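PDB 5VIP: MdcE, which is the gamma subunit of a biotin-independent malonate decarboxylase and probably takes part in its transferase step. Local coordinates for residues L61-D66 with L162-Q167; P67-P72 with L81-G86; A168-A173 with L251-G256. One frame throughout, in Å; residues are numbered along the deposited sequence.

Contact 1: residues L61-D66 with L162-Q167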
loop_
_atom_site.group_PDB
_atom_site.type_symbol
_atom_site.label_atom_id
_atom_site.label_comp_id
_atom_site.label_asym_id
_atom_site.label_seq_id
_atom_site.Cartn_x
_atom_site.Cartn_y
_atom_site.Cartn_z
ATOM N N LEU A 61 -7.386 6.324 15.568
ATOM C CA LEU A 61 -7.167 4.910 15.290
ATOM C C LEU A 61 -5.728 4.560 15.563
ATOM O O LEU A 61 -4.827 5.236 15.096
ATOM C CB LEU A 61 -7.503 4.553 13.834
ATOM C CG LEU A 61 -8.917 4.832 13.342
ATOM C CD1 LEU A 61 -8.916 6.088 12.488
ATOM C CD2 LEU A 61 -9.424 3.644 12.551
ATOM N N ALA A 62 -5.522 3.479 16.294
ATOM C CA ALA A 62 -4.189 3.008 16.591
ATOM C C ALA A 62 -4.155 1.491 16.567
ATOM O O ALA A 62 -5.056 0.823 17.087
ATOM C CB ALA A 62 -3.724 3.533 17.964
ATOM N N VAL A 63 -3.109 0.950 15.961
ATOM C CA VAL A 63 -2.794 -0.455 16.125
ATOM C C VAL A 63 -1.872 -0.592 17.333
ATOM O O VAL A 63 -0.912 0.167 17.467
ATOM C CB VAL A 63 -2.127 -1.021 14.880
ATOM C CG1 VAL A 63 -1.783 -2.492 15.088
ATOM C CG2 VAL A 63 -3.047 -0.837 13.673
ATOM N N VAL A 64 -2.164 -1.538 18.222
ATOM C CA VAL A 64 -1.373 -1.702 19.448
ATOM C C VAL A 64 -1.132 -3.184 19.723
ATOM O O VAL A 64 -1.852 -4.036 19.200
ATOM C CB VAL A 64 -2.086 -1.064 20.667
ATOM C CG1 VAL A 64 -2.334 0.435 20.434
ATOM C CG2 VAL A 64 -3.396 -1.795 20.936
ATOM N N PRO A 65 -0.115 -3.505 20.544
ATOM C CA PRO A 65 0.171 -4.915 20.801
ATOM C C PRO A 65 -0.984 -5.625 21.480
ATOM O O PRO A 65 -1.668 -5.043 22.324
ATOM C CB PRO A 65 1.394 -4.861 21.721
ATOM C CG PRO A 65 2.038 -3.575 21.403
ATOM C CD PRO A 65 0.911 -2.630 21.134
ATOM N N ASP A 66 -1.209 -6.872 21.082
ATOM C CA ASP A 66 -2.169 -7.746 21.741
ATOM C C ASP A 66 -1.544 -9.124 21.942
ATOM O O ASP A 66 -1.528 -9.955 21.023
ATOM C CB ASP A 66 -3.466 -7.858 20.936
ATOM C CG ASP A 66 -4.448 -8.858 21.544
ATOM O OD1 ASP A 66 -4.326 -9.168 22.752
ATOM O OD2 ASP A 66 -5.344 -9.332 20.814
ATOM N N LEU A 162 2.016 1.201 5.301
ATOM C CA LEU A 162 1.178 1.390 4.105
ATOM C C LEU A 162 -0.305 1.264 4.475
ATOM O O LEU A 162 -1.150 2.046 4.014
ATOM C CB LEU A 162 1.545 0.377 3.011
ATOM C CG LEU A 162 2.892 0.613 2.323
ATOM C CD1 LEU A 162 3.257 -0.528 1.381
ATOM C CD2 LEU A 162 2.876 1.938 1.567
ATOM N N ALA A 163 -0.609 0.301 5.344
ATOM C CA ALA A 163 -1.989 0.014 5.735
ATOM C C ALA A 163 -2.521 1.011 6.757
ATOM O O ALA A 163 -3.713 1.295 6.794
ATOM C CB ALA A 163 -2.099 -1.404 6.298
ATOM N N HIS A 164 -1.627 1.525 7.596
ATOM C CA HIS A 164 -2.040 2.363 8.713
ATOM C C HIS A 164 -1.174 3.609 8.785
ATOM O O HIS A 164 -0.129 3.614 9.436
ATOM C CB HIS A 164 -1.954 1.572 10.018
ATOM C CG HIS A 164 -2.361 2.355 11.225
ATOM N ND1 HIS A 164 -3.609 2.928 11.356
ATOM C CD2 HIS A 164 -1.691 2.643 12.368
ATOM C CE1 HIS A 164 -3.686 3.547 12.523
ATOM N NE2 HIS A 164 -2.539 3.384 13.159
ATOM N N GLY A 165 -1.591 4.640 8.063
ATOM C CA GLY A 165 -0.906 5.906 8.091
ATOM C C GLY A 165 -0.523 6.486 6.746
ATOM O O GLY A 165 -0.620 7.685 6.569
ATOM N N TYR A 166 -0.084 5.668 5.790
ATOM C CA TYR A 166 0.591 6.258 4.639
ATOM C C TYR A 166 -0.397 6.835 3.604
ATOM O O TYR A 166 0.024 7.465 2.635
ATOM C CB TYR A 166 1.490 5.250 3.924
ATOM C CG TYR A 166 2.882 5.780 3.625
ATOM C CD1 TYR A 166 3.981 4.928 3.617
ATOM C CD2 TYR A 166 3.113 7.150 3.472
ATOM C CE1 TYR A 166 5.261 5.415 3.361
ATOM C CE2 TYR A 166 4.392 7.637 3.240
ATOM C CZ TYR A 166 5.454 6.763 3.175
ATOM O OH TYR A 166 6.738 7.244 2.953
ATOM N N GLN A 167 -1.698 6.650 3.793
ATOM C CA GLN A 167 -2.662 7.301 2.908
ATOM C C GLN A 167 -3.070 8.700 3.388
ATOM O O GLN A 167 -3.974 9.306 2.827
ATOM C CB GLN A 167 -3.913 6.433 2.749
ATOM C CG GLN A 167 -3.718 5.241 1.827
ATOM C CD GLN A 167 -3.253 5.655 0.429
ATOM O OE1 GLN A 167 -3.885 6.480 -0.223
ATOM N NE2 GLN A 167 -2.142 5.082 -0.027
#
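This is a buried contact in which one histidine ring packs on the end of a strand: His164, just past the end of helix 158-163, meets Leu61, Ala62 and Val63 of strand 56-63. The site lies close to the centre of the chain, within a fold that is probably of the crotonase type, as in related carboxyltransferases. The backbones stay well apart, the CA of Val63 and the CA of His164 being 8.0 Å from each other, and the imidazole spans the gap. Its reach comes from the first torsion, which sets CG opposite the backbone N (chi1 180°) and sends the ring out from the point where the chain leaves the helix. Val63 CG2 sits over one face in a CH-pi contact, 4.1 Å from the centroid of the His164 ring and 17° off its normal. The methyl is displaced toward the rim, with Val63 CG2 4.0 Å from His164 CD2, and the two side chains run past each other in opposite directions. At the ring edge, in its plane, Leu61 O lies 3.3 Å from His164 CE1. Ala62 turns its methyl away and brings its backbone instead, with Ala62 CA 3.8 Å from His164 NE2. Leu87 of helix 81-97 packs on Leu61, Val63 and His164 alike. Both ring nitrogens are engaged by neighbouring elements: His164 NE2 bonds to Ile110 O of strand 106-113, and His164 ND1 to Tyr138 OH of helix 127-143. Because a carbonyl oxygen can only accept, NE2 should carry a proton, and the two hydrogen bonds satisfy both nitrogens of a buried ring and should also fix its rotation.

Contact 2: residues P67-P72 with L81-G86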
loop_
_atom_site.group_PDB
_atom_site.type_symbol
_atom_site.label_atom_id
_atom_site.label_comp_id
_atom_site.label_asym_id
_atom_site.label_seq_id
_atom_site.Cartn_x
_atom_site.Cartn_y
_atom_site.Cartn_z
ATOM N N PRO A 67 -1.024 -9.371 23.150
ATOM C CA PRO A 67 -0.383 -10.649 23.484
ATOM C C PRO A 67 -1.338 -11.838 23.380
ATOM O O PRO A 67 -0.869 -12.972 23.322
ATOM C CB PRO A 67 0.085 -10.442 24.934
ATOM C CG PRO A 67 -0.732 -9.301 25.449
ATOM C CD PRO A 67 -0.981 -8.417 24.272
ATOM N N ASP A 68 -2.644 -11.575 23.344
ATOM C CA ASP A 68 -3.653 -12.628 23.249
ATOM C C ASP A 68 -4.265 -12.710 21.855
ATOM O O ASP A 68 -5.358 -13.262 21.683
ATOM C CB ASP A 68 -4.765 -12.403 24.279
ATOM C CG ASP A 68 -4.240 -12.355 25.701
ATOM O OD1 ASP A 68 -3.262 -13.071 25.998
ATOM O OD2 ASP A 68 -4.800 -11.592 26.517
ATOM N N ASN A 69 -3.572 -12.149 20.867
ATOM C CA ASN A 69 -4.052 -12.189 19.487
ATOM C C ASN A 69 -4.310 -13.626 19.049
ATOM O O ASN A 69 -3.456 -14.490 19.241
ATOM C CB ASN A 69 -3.044 -11.523 18.544
ATOM C CG ASN A 69 -3.670 -11.082 17.235
ATOM O OD1 ASN A 69 -4.275 -11.881 16.522
ATOM N ND2 ASN A 69 -3.547 -9.794 16.924
ATOM N N PRO A 70 -5.499 -13.889 18.487
ATOM C CA PRO A 70 -5.839 -15.207 17.935
ATOM C C PRO A 70 -4.766 -15.717 16.971
ATOM O O PRO A 70 -4.601 -16.926 16.834
ATOM C CB PRO A 70 -7.164 -14.953 17.207
ATOM C CG PRO A 70 -7.773 -13.809 17.950
ATOM C CD PRO A 70 -6.628 -12.942 18.402
ATOM N N PHE A 71 -4.041 -14.800 16.330
ATOM C CA PHE A 71 -2.941 -15.163 15.444
ATOM C C PHE A 71 -1.593 -14.990 16.132
ATOM O O PHE A 71 -1.178 -13.866 16.432
ATOM C CB PHE A 71 -3.014 -14.338 14.152
ATOM C CG PHE A 71 -4.155 -14.740 13.272
ATOM C CD1 PHE A 71 -4.020 -15.801 12.395
ATOM C CD2 PHE A 71 -5.383 -14.100 13.362
ATOM C CE1 PHE A 71 -5.071 -16.199 11.589
ATOM C CE2 PHE A 71 -6.446 -14.502 12.564
ATOM C CZ PHE A 71 -6.284 -15.553 11.674
ATOM N N PRO A 72 -0.899 -16.110 16.380
ATOM C CA PRO A 72 0.343 -16.105 17.164
ATOM C C PRO A 72 1.395 -15.183 16.561
ATOM O O PRO A 72 2.156 -14.563 17.298
ATOM C CB PRO A 72 0.805 -17.567 17.116
ATOM C CG PRO A 72 -0.403 -18.347 16.749
ATOM C CD PRO A 72 -1.239 -17.455 15.892
ATOM N N LEU A 81 -3.767 -10.089 10.053
ATOM C CA LEU A 81 -5.050 -10.267 9.374
ATOM C C LEU A 81 -6.187 -9.497 10.034
ATOM O O LEU A 81 -6.988 -8.842 9.357
ATOM C CB LEU A 81 -5.401 -11.756 9.318
ATOM C CG LEU A 81 -4.483 -12.572 8.410
ATOM C CD1 LEU A 81 -4.471 -14.023 8.838
ATOM C CD2 LEU A 81 -4.951 -12.448 6.955
ATOM N N LEU A 82 -6.270 -9.581 11.359
ATOM C CA LEU A 82 -7.378 -8.961 12.064
ATOM C C LEU A 82 -7.213 -7.454 12.084
ATOM O O LEU A 82 -8.193 -6.715 12.068
ATOM C CB LEU A 82 -7.486 -9.504 13.490
ATOM C CG LEU A 82 -7.762 -11.008 13.540
ATOM C CD1 LEU A 82 -7.743 -11.513 14.973
ATOM C CD2 LEU A 82 -9.101 -11.315 12.878
ATOM N N GLU A 83 -5.966 -7.004 12.104
ATOM C CA GLU A 83 -5.677 -5.582 12.184
ATOM C C GLU A 83 -5.983 -4.904 10.860
ATOM O O GLU A 83 -6.588 -3.840 10.838
ATOM C CB GLU A 83 -4.219 -5.338 12.585
ATOM C CG GLU A 83 -3.883 -5.826 13.999
ATOM C CD GLU A 83 -3.947 -7.346 14.133
ATOM O OE1 GLU A 83 -3.401 -8.046 13.246
ATOM O OE2 GLU A 83 -4.555 -7.837 15.118
ATOM N N GLY A 84 -5.562 -5.534 9.763
ATOM C CA GLY A 84 -5.879 -5.054 8.431
ATOM C C GLY A 84 -7.376 -4.973 8.192
ATOM O O GLY A 84 -7.902 -3.915 7.842
ATOM N N TRP A 85 -8.086 -6.084 8.379
ATOM C CA TRP A 85 -9.514 -6.052 8.113
ATOM C C TRP A 85 -10.230 -5.211 9.159
ATOM O O TRP A 85 -11.215 -4.557 8.844
ATOM C CB TRP A 85 -10.105 -7.462 8.062
ATOM C CG TRP A 85 -9.737 -8.239 6.823
ATOM C CD1 TRP A 85 -9.077 -9.431 6.771
ATOM C CD2 TRP A 85 -10.018 -7.876 5.458
ATOM N NE1 TRP A 85 -8.942 -9.842 5.457
ATOM C CE2 TRP A 85 -9.507 -8.899 4.636
ATOM C CE3 TRP A 85 -10.652 -6.781 4.853
ATOM C CZ2 TRP A 85 -9.607 -8.862 3.236
ATOM C CZ3 TRP A 85 -10.761 -6.752 3.464
ATOM C CH2 TRP A 85 -10.234 -7.781 2.674
ATOM N N GLY A 86 -9.724 -5.216 10.393
ATOM C CA GLY A 86 -10.311 -4.404 11.450
ATOM C C GLY A 86 -10.256 -2.907 11.180
ATOM O O GLY A 86 -11.225 -2.175 11.411
HETATM O O HOH W 1 -4.024 -10.718 13.312
#
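An Asx turn at Asn69, in the connection that leads from strand 56-63 to helix 81-97, packs against the first turn of that helix through Asn69, Pro70 and Phe71. The helix is the crossover of a beta-alpha-beta unit, since strand 106-113 follows it and runs parallel to strand 56-63. Within the turn, Asn69 OD1 accepts from Phe71 N at 2.9 Å, with a nearly straight N-H...O angle of 167°. The other end of the same amide reaches across: Asn69 ND2 donates to Glu83 OE2 at 2.8 Å. That oxygen lies in the amide plane but is approached from above the carboxylate plane, the two flat groups being turned 62° apart. A bend in the Glu83 chain (chi2 67°) brings the carboxylate back toward the loop. Ser45 OG also bonds to Glu83 OE2, and Gly80 N to Glu83 OE1, so both oxygens are held. The apolar half of the contact is built on Phe71 and two successive leucines. Leu81 CD1 lies over one face of the ring, 3.9 Å from the centroid of Phe71 and offset toward CE1 and CZ, a CH-pi contact. Leu82 comes instead to the ring edge, with its CD1 3.9 Å from Phe71 CD2, and that same methyl touches the Pro70 ring, Leu82 CD1 to Pro70 CG being 3.8 Å. Apolar side chains of another protein chain also pack on Phe71, Leu81 and Leu82, which places this corner of the fold at the subunit interface. A water sits between the turn and the helix start: it accepts from Leu82 N, gives a weak bond to Asn69 OD1, and donates to Glu83 OE1 at 2.7 Å.

Contact 3: residues A168-A173 with L251-G256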
loop_
_atom_site.group_PDB
_atom_site.type_symbol
_atom_site.label_atom_id
_atom_site.label_comp_id
_atom_site.label_asym_id
_atom_site.label_seq_id
_atom_site.Cartn_x
_atom_site.Cartn_y
_atom_site.Cartn_z
ATOM N N ALA A 168 -2.406 9.212 4.418
ATOM C CA ALA A 168 -2.823 10.476 5.043
ATOM C C ALA A 168 -2.687 11.698 4.120
ATOM O O ALA A 168 -1.775 11.767 3.291
ATOM C CB ALA A 168 -2.016 10.711 6.332
ATOM N N ASN A 169 -3.605 12.650 4.267
ATOM C CA ASN A 169 -3.436 13.992 3.694
ATOM C C ASN A 169 -2.179 14.689 4.225
ATOM O O ASN A 169 -1.515 15.422 3.504
ATOM C CB ASN A 169 -4.635 14.889 4.007
ATOM C CG ASN A 169 -5.934 14.367 3.442
ATOM O OD1 ASN A 169 -6.655 13.625 4.105
ATOM N ND2 ASN A 169 -6.259 14.785 2.227
ATOM N N ARG A 170 -1.886 14.490 5.504
ATOM C CA ARG A 170 -0.734 15.132 6.142
ATOM C C ARG A 170 -0.070 14.176 7.112
ATOM O O ARG A 170 -0.750 13.481 7.867
ATOM C CB ARG A 170 -1.141 16.404 6.888
ATOM C CG ARG A 170 -1.863 17.442 6.054
ATOM C CD ARG A 170 -0.929 18.221 5.144
ATOM N NE ARG A 170 -1.675 19.315 4.537
ATOM C CZ ARG A 170 -2.516 19.166 3.516
ATOM N NH1 ARG A 170 -2.705 17.971 2.966
ATOM N NH2 ARG A 170 -3.175 20.212 3.045
ATOM N N LEU A 171 1.261 14.130 7.069
ATOM C CA LEU A 171 2.037 13.302 7.978
ATOM C C LEU A 171 2.796 14.176 8.970
ATOM O O LEU A 171 3.533 15.086 8.575
ATOM C CB LEU A 171 3.022 12.418 7.214
ATOM C CG LEU A 171 2.447 11.274 6.369
ATOM C CD1 LEU A 171 3.575 10.594 5.623
ATOM C CD2 LEU A 171 1.703 10.269 7.243
ATOM N N ILE A 172 2.605 13.893 10.253
ATOM C CA ILE A 172 3.334 14.575 11.325
ATOM C C ILE A 172 4.112 13.547 12.120
ATOM O O ILE A 172 3.553 12.529 12.524
ATOM C CB ILE A 172 2.377 15.338 12.268
ATOM C CG1 ILE A 172 1.652 16.444 11.499
ATOM C CG2 ILE A 172 3.129 15.886 13.503
ATOM C CD1 ILE A 172 0.375 16.933 12.189
ATOM N N ALA A 173 5.401 13.792 12.339
ATOM C CA ALA A 173 6.208 12.852 13.098
ATOM C C ALA A 173 6.755 13.509 14.365
ATOM O O ALA A 173 7.108 14.683 14.348
ATOM C CB ALA A 173 7.362 12.324 12.243
ATOM N N LEU A 251 -5.440 19.856 10.399
ATOM C CA LEU A 251 -6.850 19.753 10.060
ATOM C C LEU A 251 -7.330 21.002 9.324
ATOM O O LEU A 251 -7.980 20.918 8.275
ATOM C CB LEU A 251 -7.666 19.517 11.334
ATOM C CG LEU A 251 -9.177 19.402 11.213
ATOM C CD1 LEU A 251 -9.521 18.327 10.200
ATOM C CD2 LEU A 251 -9.786 19.072 12.572
ATOM N N ALA A 252 -6.992 22.164 9.877
ATOM C CA ALA A 252 -7.309 23.440 9.249
ATOM C C ALA A 252 -6.676 23.550 7.870
ATOM O O ALA A 252 -7.303 24.040 6.929
ATOM C CB ALA A 252 -6.848 24.605 10.144
ATOM N N ASP A 253 -5.433 23.087 7.750
ATOM C CA ASP A 253 -4.693 23.160 6.489
ATOM C C ASP A 253 -5.291 22.262 5.394
ATOM O O ASP A 253 -5.230 22.590 4.209
ATOM C CB ASP A 253 -3.219 22.795 6.725
ATOM C CG ASP A 253 -2.362 23.032 5.502
ATOM O OD1 ASP A 253 -2.034 24.205 5.219
ATOM O OD2 ASP A 253 -2.018 22.050 4.815
ATOM N N ILE A 254 -5.872 21.136 5.800
ATOM C CA ILE A 254 -6.470 20.187 4.858
ATOM C C ILE A 254 -7.829 20.652 4.347
ATOM O O ILE A 254 -8.092 20.631 3.143
ATOM C CB ILE A 254 -6.648 18.795 5.509
ATOM C CG1 ILE A 254 -5.294 18.173 5.813
ATOM C CG2 ILE A 254 -7.491 17.869 4.620
ATOM C CD1 ILE A 254 -5.346 17.100 6.906
ATOM N N LEU A 255 -8.688 21.070 5.274
ATOM C CA LEU A 255 -10.096 21.338 4.972
ATOM C C LEU A 255 -10.303 22.291 3.789
ATOM O O LEU A 255 -9.698 23.361 3.719
ATOM C CB LEU A 255 -10.798 21.887 6.212
ATOM C CG LEU A 255 -11.092 20.852 7.297
ATOM C CD1 LEU A 255 -11.487 21.536 8.607
ATOM C CD2 LEU A 255 -12.183 19.900 6.832
ATOM N N GLY A 256 -11.146 21.860 2.853
ATOM C CA GLY A 256 -11.500 22.647 1.685
ATOM C C GLY A 256 -10.490 22.562 0.560
ATOM O O GLY A 256 -10.762 22.993 -0.562
#
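Asn169 and Ile254 mark the closest approach of the two backbones, their CA atoms 7.0 Å apart, where the turn leading into strand 170-174 passes the last turn of helix 237-254. The chain is helical in its backbone angles at Asn169 and becomes extended at Arg170; on the other side it leaves the helix at Leu255. Ile254 points into the contact and is shared by two residues: its CD1 is 3.7 Å from Asn169 CB, while its CG1 lies 3.5 Å from Arg170 CG. The same CG1 stands over the centre of the guanidinium face, 3.7 Å above its plane. Here a helix packs on the parallel part of the central sheet, probably that of a crotonase-type fold, and Ile254 also rests on Ile149 of the adjoining strand 148-152. At the guanidinium edge a salt bridge forms side-on, both nitrogens converging on one oxygen: Arg170 NE and Arg170 NH2 are each 2.8 Å from Asp253 OD2. The two planes stand 76° apart; NE meets the oxygen nearly end-on to its C-O bond, NH2 from above the carboxylate. The arginine chain bends at chi2 (-76°) and runs past Ile254 in the opposite direction. Trp224 adds a cation-pi contact to Arg170, and Asn169 OD1 accepts from Leu148 N.

Contacts 1 and 2 are neighbours, their centres 12 Å apart, and they touch where Val63 CG1 lies 4.1 Å from Glu83 CG; the short chain loop closed by contact 2 is nested within the longer one closed by contact 1. Contact 3 follows in the chain, its centre 17 Å from that of contact 1. These two meet at Leu171, whose CD2 is 3.5 Å from Gly165 O, and both reach the same central sheet. Contacts 2 and 3 lie on opposite sides of the chain's centre, about 15 Å apart at their nearest atoms. Another protein chain reaches residues of contacts 1 and 2, whereas none touches the segments of contact 3.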